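Local coordinates for extracellular solute-binding protein family 1 (Kribbella flavida, PDB 5IXP) that probably captures a solute outside the cell and delivers it to an ABC transporter, as other family 1 extracellular solute-binding proteins do, at residues Asp123-Pro131 and Arg153-Trp163; Gly250-Asp261 and Tyr329-Phe339. All coordinates share one frame; numbering follows the deposited sequence. Where two conformers were deposited one is given.

Interaction 1 of 2, residues Asp123-Pro131 and Arg153-Trp163; sequences DLFARAGLP and RFKAKMPNSAW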
loop_
_atom_site.group_PDB
_atom_site.type_symbol
_atom_site.label_atom_id
_atom_site.label_comp_id
_atom_site.label_asym_id
_atom_site.label_seq_id
_atom_site.Cartn_x
_atom_site.Cartn_y
_atom_site.Cartn_z
ATOM N N ASP A 123 18.055 -17.282 -7.873
ATOM C CA ASP A 123 18.822 -18.500 -7.622
ATOM C C ASP A 123 17.901 -19.693 -7.401
ATOM O O ASP A 123 18.138 -20.779 -7.946
ATOM C CB ASP A 123 19.750 -18.309 -6.419
ATOM C CG ASP A 123 19.001 -17.982 -5.141
ATOM O OD1 ASP A 123 18.005 -17.239 -5.210
ATOM O OD2 ASP A 123 19.411 -18.470 -4.060
ATOM N N LEU A 124 16.836 -19.507 -6.622
ATOM C CA LEU A 124 15.877 -20.589 -6.418
ATOM C C LEU A 124 15.120 -20.900 -7.703
ATOM O O LEU A 124 14.865 -22.073 -8.008
ATOM C CB LEU A 124 14.914 -20.236 -5.284
ATOM C CG LEU A 124 15.567 -19.975 -3.921
ATOM C CD1 LEU A 124 14.509 -19.690 -2.839
ATOM C CD2 LEU A 124 16.497 -21.125 -3.508
ATOM N N PHE A 125 14.764 -19.869 -8.478
ATOM C CA PHE A 125 14.125 -20.112 -9.770
ATOM C C PHE A 125 15.028 -20.951 -10.666
ATOM O O PHE A 125 14.583 -21.927 -11.283
ATOM C CB PHE A 125 13.775 -18.790 -10.458
ATOM C CG PHE A 125 12.428 -18.215 -10.066
ATOM C CD1 PHE A 125 11.961 -18.317 -8.760
ATOM C CD2 PHE A 125 11.646 -17.548 -11.008
ATOM C CE1 PHE A 125 10.738 -17.768 -8.389
ATOM C CE2 PHE A 125 10.417 -16.995 -10.657
ATOM C CZ PHE A 125 9.954 -17.109 -9.339
ATOM N N ALA A 126 16.307 -20.576 -10.755
ATOM C CA ALA A 126 17.231 -21.312 -11.615
ATOM C C ALA A 126 17.267 -22.788 -11.237
ATOM O O ALA A 126 17.154 -23.671 -12.099
ATOM C CB ALA A 126 18.627 -20.699 -11.524
ATOM N N ARG A 127 17.401 -23.068 -9.938
ATOM C CA ARG A 127 17.522 -24.440 -9.461
ATOM C C ARG A 127 16.231 -25.222 -9.663
ATOM O O ARG A 127 16.257 -26.457 -9.758
ATOM C CB ARG A 127 17.931 -24.426 -7.984
ATOM C CG ARG A 127 19.361 -23.927 -7.771
ATOM C CD ARG A 127 19.664 -23.558 -6.323
ATOM N NE ARG A 127 19.068 -24.484 -5.360
ATOM C CZ ARG A 127 18.957 -24.241 -4.052
ATOM N NH1 ARG A 127 19.408 -23.095 -3.538
ATOM N NH2 ARG A 127 18.389 -25.138 -3.255
ATOM N N ALA A 128 15.100 -24.531 -9.717
ATOM C CA ALA A 128 13.816 -25.179 -9.916
ATOM C C ALA A 128 13.468 -25.360 -11.385
ATOM O O ALA A 128 12.407 -25.914 -11.690
ATOM C CB ALA A 128 12.708 -24.383 -9.216
ATOM N N GLY A 129 14.326 -24.914 -12.300
ATOM C CA GLY A 129 14.022 -25.022 -13.713
ATOM C C GLY A 129 13.129 -23.932 -14.260
ATOM O O GLY A 129 12.682 -24.041 -15.407
ATOM N N LEU A 130 12.850 -22.891 -13.474
ATOM C CA LEU A 130 12.067 -21.752 -13.924
ATOM C C LEU A 130 12.938 -20.795 -14.726
ATOM O O LEU A 130 14.167 -20.837 -14.633
ATOM C CB LEU A 130 11.471 -21.018 -12.725
ATOM C CG LEU A 130 10.253 -21.668 -12.072
ATOM C CD1 LEU A 130 9.885 -20.950 -10.776
ATOM C CD2 LEU A 130 9.088 -21.668 -13.050
ATOM N N PRO A 131 12.329 -19.913 -15.520
ATOM C CA PRO A 131 13.106 -18.832 -16.133
ATOM C C PRO A 131 13.652 -17.907 -15.054
ATOM O O PRO A 131 13.129 -17.835 -13.938
ATOM C CB PRO A 131 12.083 -18.109 -17.017
ATOM C CG PRO A 131 10.765 -18.377 -16.344
ATOM C CD PRO A 131 10.893 -19.810 -15.870
ATOM N N ARG A 153 4.470 -25.922 -9.537
ATOM C CA ARG A 153 5.603 -26.386 -10.329
ATOM C C ARG A 153 6.909 -26.198 -9.565
ATOM O O ARG A 153 7.736 -27.117 -9.482
ATOM C CB ARG A 153 5.625 -25.637 -11.666
ATOM C CG ARG A 153 6.903 -25.789 -12.458
ATOM C CD ARG A 153 6.929 -24.895 -13.703
ATOM N NE ARG A 153 8.270 -24.861 -14.284
ATOM C CZ ARG A 153 8.622 -24.142 -15.347
ATOM N NH1 ARG A 153 7.732 -23.373 -15.964
ATOM N NH2 ARG A 153 9.874 -24.187 -15.789
ATOM N N PHE A 154 7.107 -25.004 -9.000
ATOM C CA PHE A 154 8.280 -24.731 -8.174
ATOM C C PHE A 154 8.367 -25.697 -7.005
ATOM O O PHE A 154 9.417 -26.303 -6.759
ATOM C CB PHE A 154 8.235 -23.280 -7.666
ATOM C CG PHE A 154 9.346 -22.930 -6.703
ATOM C CD1 PHE A 154 10.567 -22.463 -7.173
ATOM C CD2 PHE A 154 9.168 -23.056 -5.331
ATOM C CE1 PHE A 154 11.597 -22.142 -6.296
ATOM C CE2 PHE A 154 10.191 -22.740 -4.448
ATOM C CZ PHE A 154 11.406 -22.278 -4.931
ATOM N N LYS A 155 7.271 -25.836 -6.255
ATOM C CA LYS A 155 7.289 -26.636 -5.035
ATOM C C LYS A 155 7.634 -28.088 -5.330
ATOM O O LYS A 155 8.329 -28.744 -4.540
ATOM C CB LYS A 155 5.931 -26.538 -4.341
ATOM C CG LYS A 155 5.895 -27.145 -2.962
ATOM C CD LYS A 155 6.854 -26.431 -2.045
ATOM C CE LYS A 155 6.841 -27.048 -0.659
ATOM N NZ LYS A 155 8.221 -27.153 -0.125
ATOM N N ALA A 156 7.162 -28.608 -6.468
ATOM C CA ALA A 156 7.429 -30.000 -6.809
ATOM C C ALA A 156 8.922 -30.260 -6.942
ATOM O O ALA A 156 9.384 -31.382 -6.696
ATOM C CB ALA A 156 6.697 -30.376 -8.100
ATOM N N LYS A 157 9.687 -29.237 -7.314
ATOM C CA LYS A 157 11.129 -29.333 -7.484
ATOM C C LYS A 157 11.905 -28.894 -6.252
ATOM O O LYS A 157 13.104 -29.167 -6.167
ATOM C CB LYS A 157 11.568 -28.474 -8.674
ATOM C CG LYS A 157 10.813 -28.766 -9.955
ATOM C CD LYS A 157 11.500 -29.871 -10.727
ATOM C CE LYS A 157 12.922 -29.468 -11.029
ATOM N NZ LYS A 157 13.805 -30.637 -11.262
HETATM N N MSE A 158 11.264 -28.212 -5.310
HETATM C CA MSE A 158 11.975 -27.564 -4.216
HETATM C C MSE A 158 11.297 -27.832 -2.879
HETATM O O MSE A 158 10.653 -26.944 -2.315
HETATM C CB MSE A 158 12.063 -26.053 -4.470
HETATM C CG MSE A 158 12.624 -25.684 -5.837
HETATM SE SE MSE A 158 14.554 -25.976 -5.902
HETATM C CE MSE A 158 15.125 -24.297 -5.073
ATOM N N PRO A 159 11.463 -29.048 -2.355
ATOM C CA PRO A 159 10.724 -29.421 -1.139
ATOM C C PRO A 159 11.056 -28.569 0.073
ATOM O O PRO A 159 10.210 -28.438 0.963
ATOM C CB PRO A 159 11.123 -30.890 -0.930
ATOM C CG PRO A 159 12.454 -31.007 -1.595
ATOM C CD PRO A 159 12.354 -30.131 -2.810
ATOM N N ASN A 160 12.248 -27.982 0.141
ATOM C CA ASN A 160 12.652 -27.195 1.298
ATOM C C ASN A 160 12.414 -25.701 1.127
ATOM O O ASN A 160 12.891 -24.916 1.954
ATOM C CB ASN A 160 14.123 -27.441 1.616
ATOM C CG ASN A 160 14.371 -28.830 2.130
ATOM O OD1 ASN A 160 13.472 -29.470 2.679
ATOM N ND2 ASN A 160 15.594 -29.314 1.952
ATOM N N SER A 161 11.693 -25.283 0.092
ATOM C CA SER A 161 11.342 -23.877 -0.072
ATOM C C SER A 161 9.842 -23.736 -0.271
ATOM O O SER A 161 9.176 -24.650 -0.763
ATOM C CB SER A 161 12.070 -23.236 -1.262
ATOM O OG SER A 161 13.458 -23.127 -1.009
ATOM N N ALA A 162 9.318 -22.580 0.116
ATOM C CA ALA A 162 7.947 -22.215 -0.192
ATOM C C ALA A 162 7.932 -21.201 -1.332
ATOM O O ALA A 162 8.963 -20.655 -1.738
ATOM C CB ALA A 162 7.242 -21.654 1.044
ATOM N N TRP A 163 6.731 -20.946 -1.840
ATOM C CA TRP A 163 6.563 -20.028 -2.959
ATOM C C TRP A 163 6.478 -18.580 -2.484
ATOM O O TRP A 163 7.107 -17.690 -3.074
ATOM C CB TRP A 163 5.309 -20.427 -3.739
ATOM C CG TRP A 163 5.059 -19.716 -5.046
ATOM C CD1 TRP A 163 3.901 -19.085 -5.424
ATOM C CD2 TRP A 163 5.958 -19.601 -6.162
ATOM N NE1 TRP A 163 4.026 -18.587 -6.704
ATOM C CE2 TRP A 163 5.276 -18.894 -7.179
ATOM C CE3 TRP A 163 7.265 -20.044 -6.410
ATOM C CZ2 TRP A 163 5.864 -18.604 -8.410
ATOM C CZ3 TRP A 163 7.845 -19.752 -7.640
ATOM C CH2 TRP A 163 7.142 -19.046 -8.621
HETATM O O HOH W 1 10.477 -26.277 -13.590
#
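The Schellman motif that ends helix 122-127, with G129 at positive phi, packs here against the last turn of helix 144-157 and the loop that follows it. A128 sits at the meeting point. Its CB is 3.5 Å from F154 CD1 and 3.6 Å from M158 CG, so one methyl fills the corner between an aromatic ring and the start of the selenomethionine chain. F154 brings its ring in with CG anti to the backbone N (chi1 175°); L124 O lies at the ring edge, and M158 CG is over one face. The M158 chain folds back at chi2 and chi3, which carries its CE to 3.8 Å from L124 CD2 and against one face of the R127 guanidinium, toward its rim.

L130, just past the turn, splits its two methyls. CD1 rests over the centre of the F125 ring and also reaches F154 and W163. CD2 presses on the centre of the R153 guanidinium face, 3.4 Å from R153 CZ. The arginine chain is extended, and its edge serves the helix end twice: R153 NH2 gives a weak, bent bond to G129 O (2.8 Å, 116° at the hydrogen), and NE donates to a water that in turn donates to A128 O. Deeper in, the rings of F125 and W163 lie nearly parallel (10°) but slid apart, with F125 CZ and W163 CH2 3.5 Å from each other. A233 of strand 232-238 packs against L124, F125 and F154, and S161 OG bonds to D230 O just ahead of that strand. The arrangement is a corner between two helix C-termini, set beside a sheet strand of the solute-binding-protein fold.

Interaction 2 of 2, residues Gly250-Asp261 and Tyr329-Phe339; sequences GTFGKGKWDVAD and YFNNAPVGKIF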
loop_
_atom_site.group_PDB
_atom_site.type_symbol
_atom_site.label_atom_id
_atom_site.label_comp_id
_atom_site.label_asym_id
_atom_site.label_seq_id
_atom_site.Cartn_x
_atom_site.Cartn_y
_atom_site.Cartn_z
ATOM N N GLY A 250 20.447 -8.908 3.396
ATOM C CA GLY A 250 21.847 -8.552 3.554
ATOM C C GLY A 250 22.740 -9.214 2.521
ATOM O O GLY A 250 22.346 -9.458 1.373
ATOM N N THR A 251 23.974 -9.519 2.942
ATOM C CA THR A 251 24.935 -10.112 2.020
ATOM C C THR A 251 24.501 -11.505 1.570
ATOM O O THR A 251 24.846 -11.926 0.459
ATOM C CB THR A 251 26.330 -10.157 2.654
ATOM O OG1 THR A 251 26.325 -11.035 3.783
ATOM C CG2 THR A 251 26.742 -8.773 3.117
ATOM N N PHE A 252 23.738 -12.224 2.399
ATOM C CA PHE A 252 23.177 -13.497 1.954
ATOM C C PHE A 252 22.376 -13.320 0.673
ATOM O O PHE A 252 22.444 -14.157 -0.232
ATOM C CB PHE A 252 22.300 -14.111 3.049
ATOM C CG PHE A 252 21.486 -15.301 2.590
ATOM C CD1 PHE A 252 22.004 -16.587 2.671
ATOM C CD2 PHE A 252 20.192 -15.134 2.091
ATOM C CE1 PHE A 252 21.252 -17.682 2.255
ATOM C CE2 PHE A 252 19.439 -16.225 1.670
ATOM C CZ PHE A 252 19.967 -17.498 1.752
ATOM N N GLY A 253 21.622 -12.227 0.572
ATOM C CA GLY A 253 20.757 -12.028 -0.575
ATOM C C GLY A 253 21.420 -11.444 -1.805
ATOM O O GLY A 253 20.768 -11.356 -2.849
ATOM N N LYS A 254 22.686 -11.036 -1.712
ATOM C CA LYS A 254 23.369 -10.461 -2.866
ATOM C C LYS A 254 23.390 -11.445 -4.026
ATOM O O LYS A 254 23.709 -12.625 -3.852
ATOM C CB LYS A 254 24.796 -10.051 -2.496
ATOM C CG LYS A 254 24.846 -8.873 -1.538
ATOM C CD LYS A 254 26.174 -8.136 -1.603
ATOM C CE LYS A 254 26.086 -6.798 -0.871
ATOM N NZ LYS A 254 25.116 -5.850 -1.507
ATOM N N GLY A 255 23.036 -10.956 -5.213
ATOM C CA GLY A 255 22.985 -11.789 -6.396
ATOM C C GLY A 255 21.799 -12.721 -6.482
ATOM O O GLY A 255 21.712 -13.497 -7.443
ATOM N N LYS A 256 20.872 -12.672 -5.526
ATOM C CA LYS A 256 19.794 -13.652 -5.487
ATOM C C LYS A 256 18.415 -13.092 -5.809
ATOM O O LYS A 256 17.503 -13.883 -6.069
ATOM C CB LYS A 256 19.738 -14.330 -4.113
ATOM C CG LYS A 256 20.945 -15.200 -3.822
ATOM C CD LYS A 256 20.856 -15.857 -2.456
ATOM C CE LYS A 256 22.095 -16.697 -2.178
ATOM N NZ LYS A 256 22.156 -17.092 -0.744
ATOM N N TRP A 257 18.232 -11.769 -5.807
ATOM C CA TRP A 257 16.913 -11.178 -5.986
ATOM C C TRP A 257 16.803 -10.430 -7.311
ATOM O O TRP A 257 17.779 -9.866 -7.820
ATOM C CB TRP A 257 16.573 -10.217 -4.839
ATOM C CG TRP A 257 16.110 -10.876 -3.569
ATOM C CD1 TRP A 257 16.853 -11.114 -2.446
ATOM C CD2 TRP A 257 14.790 -11.357 -3.288
ATOM N NE1 TRP A 257 16.072 -11.723 -1.481
ATOM C CE2 TRP A 257 14.803 -11.879 -1.975
ATOM C CE3 TRP A 257 13.595 -11.401 -4.022
ATOM C CZ2 TRP A 257 13.673 -12.439 -1.383
ATOM C CZ3 TRP A 257 12.479 -11.956 -3.436
ATOM C CH2 TRP A 257 12.522 -12.466 -2.124
ATOM N N ASP A 258 15.594 -10.444 -7.869
ATOM C CA ASP A 258 15.253 -9.661 -9.048
ATOM C C ASP A 258 13.803 -9.221 -8.899
ATOM O O ASP A 258 13.103 -9.622 -7.964
ATOM C CB ASP A 258 15.459 -10.458 -10.345
ATOM C CG ASP A 258 15.885 -9.578 -11.522
ATOM O OD1 ASP A 258 15.472 -8.390 -11.585
ATOM O OD2 ASP A 258 16.643 -10.083 -12.382
ATOM N N VAL A 259 13.346 -8.389 -9.822
ATOM C CA VAL A 259 11.952 -7.971 -9.803
ATOM C C VAL A 259 11.419 -8.007 -11.224
ATOM O O VAL A 259 12.090 -7.582 -12.170
ATOM C CB VAL A 259 11.772 -6.582 -9.152
ATOM C CG1 VAL A 259 12.587 -5.545 -9.870
ATOM C CG2 VAL A 259 10.304 -6.195 -9.122
ATOM N N ALA A 260 10.221 -8.561 -11.364
ATOM C CA ALA A 260 9.550 -8.751 -12.640
ATOM C C ALA A 260 8.468 -7.691 -12.821
ATOM O O ALA A 260 7.729 -7.378 -11.884
ATOM C CB ALA A 260 8.938 -10.152 -12.729
ATOM N N ASP A 261 8.375 -7.148 -14.037
ATOM C CA ASP A 261 7.437 -6.072 -14.353
ATOM C C ASP A 261 6.063 -6.674 -14.638
ATOM O O ASP A 261 5.604 -6.760 -15.780
ATOM C CB ASP A 261 7.954 -5.272 -15.542
ATOM C CG ASP A 261 7.110 -4.038 -15.849
ATOM O OD1 ASP A 261 6.099 -3.781 -15.158
ATOM O OD2 ASP A 261 7.459 -3.323 -16.804
ATOM N N TYR A 329 21.151 -3.860 -6.081
ATOM C CA TYR A 329 20.949 -5.067 -5.281
ATOM C C TYR A 329 20.040 -6.057 -5.996
ATOM O O TYR A 329 20.297 -7.268 -5.982
ATOM C CB TYR A 329 20.367 -4.704 -3.916
ATOM C CG TYR A 329 20.336 -5.849 -2.926
ATOM C CD1 TYR A 329 21.372 -6.026 -2.018
ATOM C CD2 TYR A 329 19.268 -6.744 -2.886
ATOM C CE1 TYR A 329 21.355 -7.060 -1.102
ATOM C CE2 TYR A 329 19.239 -7.784 -1.965
ATOM C CZ TYR A 329 20.290 -7.936 -1.076
ATOM O OH TYR A 329 20.283 -8.955 -0.156
ATOM N N PHE A 330 18.976 -5.562 -6.633
ATOM C CA PHE A 330 18.033 -6.418 -7.352
ATOM C C PHE A 330 18.464 -6.603 -8.810
ATOM O O PHE A 330 17.728 -6.312 -9.754
ATOM C CB PHE A 330 16.623 -5.844 -7.250
ATOM C CG PHE A 330 15.973 -6.106 -5.930
ATOM C CD1 PHE A 330 16.282 -5.328 -4.827
ATOM C CD2 PHE A 330 15.082 -7.158 -5.781
ATOM C CE1 PHE A 330 15.700 -5.580 -3.598
ATOM C CE2 PHE A 330 14.495 -7.417 -4.555
ATOM C CZ PHE A 330 14.812 -6.628 -3.459
ATOM N N ASN A 331 19.694 -7.101 -8.972
ATOM C CA ASN A 331 20.241 -7.462 -10.285
ATOM C C ASN A 331 20.176 -6.289 -11.263
ATOM O O ASN A 331 19.906 -6.459 -12.453
ATOM C CB ASN A 331 19.522 -8.694 -10.856
ATOM C CG ASN A 331 20.241 -9.288 -12.065
ATOM O OD1 ASN A 331 21.468 -9.297 -12.123
ATOM N ND2 ASN A 331 19.476 -9.774 -13.035
ATOM N N ASN A 332 20.419 -5.078 -10.751
ATOM C CA ASN A 332 20.408 -3.868 -11.576
ATOM C C ASN A 332 19.077 -3.700 -12.297
ATOM O O ASN A 332 19.031 -3.266 -13.447
ATOM C CB ASN A 332 21.559 -3.865 -12.585
ATOM C CG ASN A 332 22.894 -3.637 -11.935
ATOM O OD1 ASN A 332 23.072 -2.683 -11.182
ATOM N ND2 ASN A 332 23.846 -4.509 -12.222
ATOM N N ALA A 333 17.985 -4.055 -11.628
ATOM C CA ALA A 333 16.682 -3.952 -12.263
ATOM C C ALA A 333 16.359 -2.489 -12.553
ATOM O O ALA A 333 16.692 -1.606 -11.754
ATOM C CB ALA A 333 15.591 -4.563 -11.381
ATOM N N PRO A 334 15.721 -2.198 -13.691
ATOM C CA PRO A 334 15.306 -0.815 -14.012
ATOM C C PRO A 334 14.036 -0.439 -13.256
ATOM O O PRO A 334 12.945 -0.294 -13.818
ATOM C CB PRO A 334 15.105 -0.883 -15.529
ATOM C CG PRO A 334 14.615 -2.312 -15.749
ATOM C CD PRO A 334 15.352 -3.158 -14.751
ATOM N N VAL A 335 14.171 -0.287 -11.934
ATOM C CA VAL A 335 12.985 -0.174 -11.079
ATOM C C VAL A 335 12.211 1.111 -11.353
ATOM O O VAL A 335 10.993 1.159 -11.150
ATOM C CB VAL A 335 13.369 -0.281 -9.590
ATOM C CG1 VAL A 335 13.890 -1.677 -9.278
ATOM C CG2 VAL A 335 14.413 0.789 -9.217
ATOM N N GLY A 336 12.885 2.170 -11.810
ATOM C CA GLY A 336 12.160 3.379 -12.166
ATOM C C GLY A 336 11.132 3.117 -13.247
ATOM O O GLY A 336 9.957 3.472 -13.112
ATOM N N LYS A 337 11.554 2.448 -14.319
ATOM C CA LYS A 337 10.624 2.145 -15.398
ATOM C C LYS A 337 9.621 1.079 -14.975
ATOM O O LYS A 337 8.436 1.162 -15.319
ATOM C CB LYS A 337 11.397 1.705 -16.638
ATOM C CG LYS A 337 12.221 2.819 -17.260
ATOM C CD LYS A 337 13.074 2.292 -18.384
ATOM C CE LYS A 337 13.818 3.415 -19.080
ATOM N NZ LYS A 337 14.674 2.852 -20.151
ATOM N N ILE A 338 10.072 0.080 -14.214
ATOM C CA ILE A 338 9.170 -0.990 -13.801
ATOM C C ILE A 338 8.032 -0.424 -12.960
ATOM O O ILE A 338 6.853 -0.687 -13.217
ATOM C CB ILE A 338 9.943 -2.083 -13.044
ATOM C CG1 ILE A 338 10.818 -2.891 -14.014
ATOM C CG2 ILE A 338 8.972 -3.001 -12.299
ATOM C CD1 ILE A 338 11.929 -3.675 -13.324
ATOM N N PHE A 339 8.360 0.392 -11.959
ATOM C CA PHE A 339 7.294 0.820 -11.065
ATOM C C PHE A 339 6.440 1.939 -11.652
ATOM O O PHE A 339 5.290 2.104 -11.222
ATOM C CB PHE A 339 7.886 1.162 -9.698
ATOM C CG PHE A 339 8.283 -0.065 -8.938
ATOM C CD1 PHE A 339 7.311 -0.866 -8.349
ATOM C CD2 PHE A 339 9.606 -0.475 -8.884
ATOM C CE1 PHE A 339 7.662 -2.030 -7.678
ATOM C CE2 PHE A 339 9.951 -1.632 -8.224
ATOM C CZ PHE A 339 8.977 -2.407 -7.618
HETATM O O HOH W 2 20.070 -9.691 -4.798
HETATM O O HOH W 3 22.929 -8.264 -5.751
HETATM O O HOH W 4 20.443 -10.004 -7.740
#
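Y329 reaches across to G250 with its hydroxyl: Y329 OH donates to G250 O at 2.6 Å, in the carbonyl plane and on a lone pair. The same oxygen also takes G253 N, so it is gripped twice. With CG anti to the backbone N (chi1 -170°), the tyrosine ring is laid along the 250-254 turn, where K254 NZ comes to its edge, 3.8 Å from Y329 CD1; G253 CA makes a tight contact, 3.1 Å from Y329 OH. Next along, W257 and F330 lie flank to flank, with W257 CB 3.5 Å from F330 CE2, while the indole five-membered ring and the phenyl are inclined obliquely.

D258 turns its carboxylate to N331: N331 ND2 donates to D258 OD2 at 2.9 Å, nearly straight (163°), coming from above the carboxylate plane while OD2 lies close to the amide plane. D258 OD1 accepts V259 N, and salt bridges to R122 and R134 hold the carboxylate from outside the two segments. Strand 257-260 pairs antiparallel with 108-121 in the mixed sheet of the periplasmic-binding-protein fold, and helix 335-344 begins alongside it, the two short axes 9.9 Å apart at 37°.

V259 CG1 meets A333 CB at 3.5 Å, ahead of that helix, and touches V335 and I338 within it. The I338 side chain runs antiparallel alongside that of D261, D261 CB to I338 CG1 at 4.0 Å, and the D261 carboxylate is held by N341 and R342 farther along. Behind the aromatic end, helix 241-249 supports Y329 through A246 and A249 and F330 through L242. One water clearly bridges G255 N to Y329 O; another accepts from W257 N and lies by G253 O and Y329 O.

Overall arrangement
From the N terminus, strand 108-121 leads into helix 122-127, and interaction 1 closes first, bringing 153-163 back onto 123-131 across an intervening run that is largely helical. Only after it is closed does interaction 2 open at 250; it spans 67 residues that include strand 269-276 and helices 284-294 and 297-307 before 329-339 returns. The two loops are in series, neither nesting nor crossing. Their centres are about 18 Å apart, on the same side of the chain's centre, and they touch where D123 OD2 packs against K256 CD, 3.4 Å away. Interaction 1 joins two helix ends beside strand 232-238; interaction 2 ties strand 257-260 to helix 335-344.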